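Local coordinates for Alpha/beta hydrolase family protein (PDB 3OOS) that is an alpha/beta hydrolase of unestablished substrate that probably cleaves its target with a serine nucleophile carried on a strand-to-helix elbow, at residues T10-F15 / K79-I84; P25-T29 / I90-A96. All coordinates share one frame; numbering follows the deposited sequence. Where two conformers were deposited one is given.

Contact 1 of 2, residues T10-F15 / K79-I84; sequences TPRGKF and KDLEAI
The guanidinium group of Arg12 has the CB methylene of Lys79 over one face, 3.4 Å above its plane, and the carboxylate of Asp80 at its edge. NE donates to Asp80 OD1 at 2.7 Å, only 13° out of the guanidinium plane, and forms a salt bridge; NH2 adds a weak bond to the same oxygen. The two planar groups are turned 44° against each other, and both bonds from Arg12 end on OD1. A water bridges Asp80 OD1 and the backbone O of Arg12. A bend at chi3 (58°) turns the end of the Arg12 chain from its run past the Ala83 methyl towards Asp80.

The second flat group, the Phe15 ring, takes Ile84 CD1 over one face as a CH-pi contact, 4.1 Å from the ring centroid, while Thr10 OG1 lies at its edge. Its CZ corner reaches Asp80 CG at 3.5 Å, which sets an apolar ring beside the acid.

The type I turn from Thr10 to Gly13 is braced from within: Thr10 OG1 accepts from Arg12 N in an ST turn and donates to Gly13 O at 2.8 Å.

Glu76, one turn before Asp80 in helix 74-87, makes a further salt bridge with Arg12 NH2. The contact thus lays the hairpin between strands 4-10 and 13-20 against that helix, whose Ile84 also touches strands 51-55 and 93-98.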
# COMPACT_ATOMS: atom_id res chain seq x y z
N THR A 10 15.72 -1.45 16.79
CA THR A 10 15.66 0.01 16.87
C THR A 10 15.16 0.43 18.26
O THR A 10 14.63 -0.40 19.00
CB THR A 10 14.71 0.64 15.81
OG1 THR A 10 13.35 0.55 16.26
CG2 THR A 10 14.85 -0.05 14.45
N PRO A 11 15.33 1.72 18.62
CA PRO A 11 14.77 2.24 19.88
C PRO A 11 13.25 2.10 19.96
O PRO A 11 12.68 2.17 21.06
CB PRO A 11 15.16 3.72 19.85
CG PRO A 11 16.35 3.79 18.98
CD PRO A 11 16.16 2.73 17.94
N ARG A 12 12.61 1.91 18.81
CA ARG A 12 11.15 1.76 18.76
C ARG A 12 10.71 0.30 18.60
O ARG A 12 9.53 0.01 18.40
CB ARG A 12 10.56 2.67 17.68
CG ARG A 12 10.63 4.15 18.06
CD ARG A 12 9.91 5.04 17.06
NE ARG A 12 8.50 4.68 16.92
CZ ARG A 12 7.50 5.18 17.65
NH1 ARG A 12 7.74 6.08 18.60
NH2 ARG A 12 6.26 4.78 17.42
N GLY A 13 11.67 -0.62 18.71
CA GLY A 13 11.39 -2.05 18.66
C GLY A 13 12.14 -2.79 17.57
O GLY A 13 12.93 -2.19 16.82
N LYS A 14 11.89 -4.09 17.50
CA LYS A 14 12.50 -4.96 16.51
C LYS A 14 11.56 -5.15 15.32
O LYS A 14 10.37 -5.44 15.50
CB LYS A 14 12.84 -6.31 17.14
CG LYS A 14 13.79 -7.17 16.34
CD LYS A 14 14.47 -8.22 17.22
CE LYS A 14 13.47 -9.24 17.73
NZ LYS A 14 13.08 -10.24 16.69
N PHE A 15 12.10 -5.00 14.11
CA PHE A 15 11.30 -5.13 12.90
C PHE A 15 11.94 -6.10 11.92
O PHE A 15 13.16 -6.09 11.72
CB PHE A 15 11.11 -3.77 12.22
CG PHE A 15 10.36 -2.77 13.06
CD1 PHE A 15 8.97 -2.66 12.96
CD2 PHE A 15 11.03 -1.96 13.96
CE1 PHE A 15 8.27 -1.74 13.74
CE2 PHE A 15 10.34 -1.04 14.75
CZ PHE A 15 8.96 -0.93 14.64
N LYS A 79 6.78 7.03 12.60
CA LYS A 79 7.85 7.07 13.60
C LYS A 79 8.66 5.76 13.60
O LYS A 79 9.88 5.79 13.73
CB LYS A 79 7.27 7.35 14.98
CG LYS A 79 6.57 8.69 15.09
CD LYS A 79 5.95 8.88 16.46
CE LYS A 79 5.33 10.26 16.60
NZ LYS A 79 6.37 11.32 16.50
N ASP A 80 7.97 4.64 13.43
CA ASP A 80 8.62 3.32 13.31
C ASP A 80 9.49 3.24 12.06
O ASP A 80 10.64 2.81 12.13
CB ASP A 80 7.58 2.19 13.29
CG ASP A 80 6.96 1.93 14.65
OD1 ASP A 80 7.41 2.52 15.66
OD2 ASP A 80 6.03 1.10 14.71
N LEU A 81 8.95 3.68 10.92
CA LEU A 81 9.70 3.68 9.67
C LEU A 81 10.92 4.60 9.74
O LEU A 81 11.99 4.28 9.21
CB LEU A 81 8.81 4.05 8.48
CG LEU A 81 7.72 3.02 8.13
CD1 LEU A 81 6.80 3.56 7.05
CD2 LEU A 81 8.31 1.67 7.72
N GLU A 82 10.75 5.74 10.41
CA GLU A 82 11.85 6.68 10.61
C GLU A 82 12.96 6.07 11.48
O GLU A 82 14.15 6.27 11.21
CB GLU A 82 11.32 7.99 11.20
CG GLU A 82 10.67 8.88 10.16
CD GLU A 82 11.68 9.51 9.22
OE1 GLU A 82 12.23 10.58 9.57
OE2 GLU A 82 11.93 8.93 8.14
N ALA A 83 12.57 5.31 12.50
CA ALA A 83 13.53 4.62 13.36
C ALA A 83 14.30 3.55 12.58
O ALA A 83 15.50 3.38 12.80
CB ALA A 83 12.82 4.01 14.57
N ILE A 84 13.62 2.86 11.67
CA ILE A 84 14.27 1.87 10.81
C ILE A 84 15.27 2.57 9.89
O ILE A 84 16.42 2.15 9.78
CB ILE A 84 13.24 1.05 9.99
CG1 ILE A 84 12.41 0.18 10.95
CG2 ILE A 84 13.94 0.18 8.93
CD1 ILE A 84 11.18 -0.46 10.31
O HOH W 1 7.25 1.47 18.19

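Contact 2 of 2, residues P25-T29 / I90-A96; sequences PLCVT and INKWGFA
Cys27 drops its CB onto the middle of the Trp93 six-membered ring, 3.5 Å from the centroid and 8° off the normal, a CH-pi contact over the face. Its sulfur, anti to the backbone N (chi1 180°), lies obliquely over Trp93, 4.2 Å from the centroid of the same ring, and at the edge of Phe95, with SG to Phe95 CD1 at 3.7 Å. Thr29 CG2 meets the Phe95 ring in its plane; Phe95 is thus bordered at its edge by a sulfur and a methyl.

Where Gly94 has no side chain, Leu26 fills the hollow: its CD1 rests 3.5 Å from Gly94 C, while CD2 reaches the small Ala96 CB. Val28 CG2 touches that methyl too.

Strands 25-28 and 93-96 run parallel, as neighbours in the central sheet of the alpha/beta hydrolase fold; strand 93-98 carries Gly97 and is followed at once by Ser99, in a GxSxG sequence consistent with a nucleophile elbow. Gly94 N, Cys27 N and Ala96 N donate hydrogen bonds to Pro25 O, Gly94 O and Cys27 O. Thr29 N and Ala96 O are buried without a conventional hydrogen bond, though Ala96 O receives a CA-H...O contact from Val28 CA.

At the start, Pro25 CB touches Trp93 CB at 3.8 Å and also Ile90 CD1, while Pro25 CG sits against the backbone O of Lys92. Trp93 NE1 bonds to Tyr108 OH, and Thr29 OG1 to Val55 O.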
# COMPACT_ATOMS: atom_id res chain seq x y z
N PRO A 25 17.76 3.81 -2.04
CA PRO A 25 16.88 3.10 -1.11
C PRO A 25 15.42 3.49 -1.28
O PRO A 25 15.09 4.67 -1.46
CB PRO A 25 17.41 3.51 0.27
CG PRO A 25 18.09 4.83 0.04
CD PRO A 25 18.66 4.75 -1.35
N LEU A 26 14.55 2.49 -1.22
CA LEU A 26 13.12 2.68 -1.31
C LEU A 26 12.44 1.81 -0.28
O LEU A 26 12.59 0.58 -0.29
CB LEU A 26 12.61 2.34 -2.72
CG LEU A 26 11.11 2.52 -2.97
CD1 LEU A 26 10.78 4.00 -3.09
CD2 LEU A 26 10.69 1.78 -4.22
N CYS A 27 11.70 2.44 0.63
CA CYS A 27 10.88 1.73 1.60
C CYS A 27 9.52 1.42 1.00
O CYS A 27 8.88 2.28 0.40
CB CYS A 27 10.72 2.58 2.87
SG CYS A 27 9.72 1.83 4.17
N VAL A 28 9.09 0.17 1.14
CA VAL A 28 7.76 -0.26 0.71
C VAL A 28 7.08 -0.98 1.85
O VAL A 28 7.67 -1.87 2.47
CB VAL A 28 7.82 -1.22 -0.52
CG1 VAL A 28 6.42 -1.77 -0.84
CG2 VAL A 28 8.41 -0.51 -1.73
N THR A 29 5.85 -0.60 2.14
CA THR A 29 5.03 -1.35 3.09
C THR A 29 3.56 -1.10 2.81
O THR A 29 3.21 -0.39 1.86
CB THR A 29 5.42 -1.05 4.58
OG1 THR A 29 4.89 -2.07 5.44
CG2 THR A 29 4.94 0.32 5.03
N ILE A 90 20.60 5.56 6.93
CA ILE A 90 20.15 6.12 5.66
C ILE A 90 19.64 7.53 5.95
O ILE A 90 18.80 7.72 6.83
CB ILE A 90 19.05 5.25 5.02
CG1 ILE A 90 19.64 3.93 4.50
CG2 ILE A 90 18.31 6.00 3.90
CD1 ILE A 90 18.60 2.90 4.06
N ASN A 91 20.16 8.52 5.23
CA ASN A 91 19.77 9.91 5.45
C ASN A 91 18.37 10.20 4.90
O ASN A 91 17.53 10.79 5.59
CB ASN A 91 20.81 10.85 4.84
CG ASN A 91 20.54 12.30 5.15
OD1 ASN A 91 20.38 13.12 4.24
ND2 ASN A 91 20.47 12.64 6.44
N LYS A 92 18.15 9.79 3.65
CA LYS A 92 16.85 9.94 3.00
C LYS A 92 16.56 8.71 2.16
O LYS A 92 17.47 8.09 1.61
CB LYS A 92 16.82 11.19 2.11
CG LYS A 92 16.84 12.51 2.87
CD LYS A 92 17.09 13.69 1.94
CE LYS A 92 15.87 13.99 1.08
NZ LYS A 92 16.03 15.26 0.31
N TRP A 93 15.28 8.34 2.08
CA TRP A 93 14.87 7.26 1.18
C TRP A 93 13.52 7.56 0.54
O TRP A 93 12.81 8.48 0.96
CB TRP A 93 14.89 5.88 1.85
CG TRP A 93 14.00 5.66 3.06
CD1 TRP A 93 13.10 6.54 3.62
CD2 TRP A 93 13.91 4.46 3.83
NE1 TRP A 93 12.47 5.96 4.70
CE2 TRP A 93 12.95 4.68 4.85
CE3 TRP A 93 14.55 3.21 3.77
CZ2 TRP A 93 12.62 3.70 5.80
CZ3 TRP A 93 14.23 2.24 4.71
CH2 TRP A 93 13.27 2.49 5.71
N GLY A 94 13.16 6.79 -0.48
CA GLY A 94 11.85 6.92 -1.10
C GLY A 94 10.85 6.09 -0.33
O GLY A 94 11.22 5.18 0.41
N PHE A 95 9.57 6.41 -0.49
CA PHE A 95 8.52 5.55 0.02
C PHE A 95 7.48 5.28 -1.05
O PHE A 95 6.99 6.20 -1.69
CB PHE A 95 7.83 6.12 1.27
CG PHE A 95 6.83 5.17 1.88
CD1 PHE A 95 7.22 4.27 2.86
CD2 PHE A 95 5.52 5.14 1.42
CE1 PHE A 95 6.30 3.36 3.40
CE2 PHE A 95 4.59 4.24 1.96
CZ PHE A 95 4.99 3.35 2.95
N ALA A 96 7.16 4.00 -1.23
CA ALA A 96 6.15 3.58 -2.20
C ALA A 96 5.08 2.75 -1.52
O ALA A 96 5.37 1.82 -0.76
CB ALA A 96 6.80 2.79 -3.33

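From the N terminus, the chain passes the turn at 10-15 that joins strands 4-10 and 13-20, runs up the latter and enters strand 25-28, so the first segments of both contacts come before either partner. Contact 1 closes its loop when helix 74-87 returns to the hairpin, and contact 2 a little later, when strand 93-98 comes in beside strand 25-28. The two loops therefore cross. Helix 74-87 joins the contacts, whose centres are about 14 Å apart: the Leu81 side chain packs on Cys27 and Phe95, its carbonyl O lies against Trp93, and Ile84 CG2 approaches Trp93 CH2. Contacts 1 and 2 tie the hairpin at the antiparallel end of the sheet, through one helix, to its parallel interior.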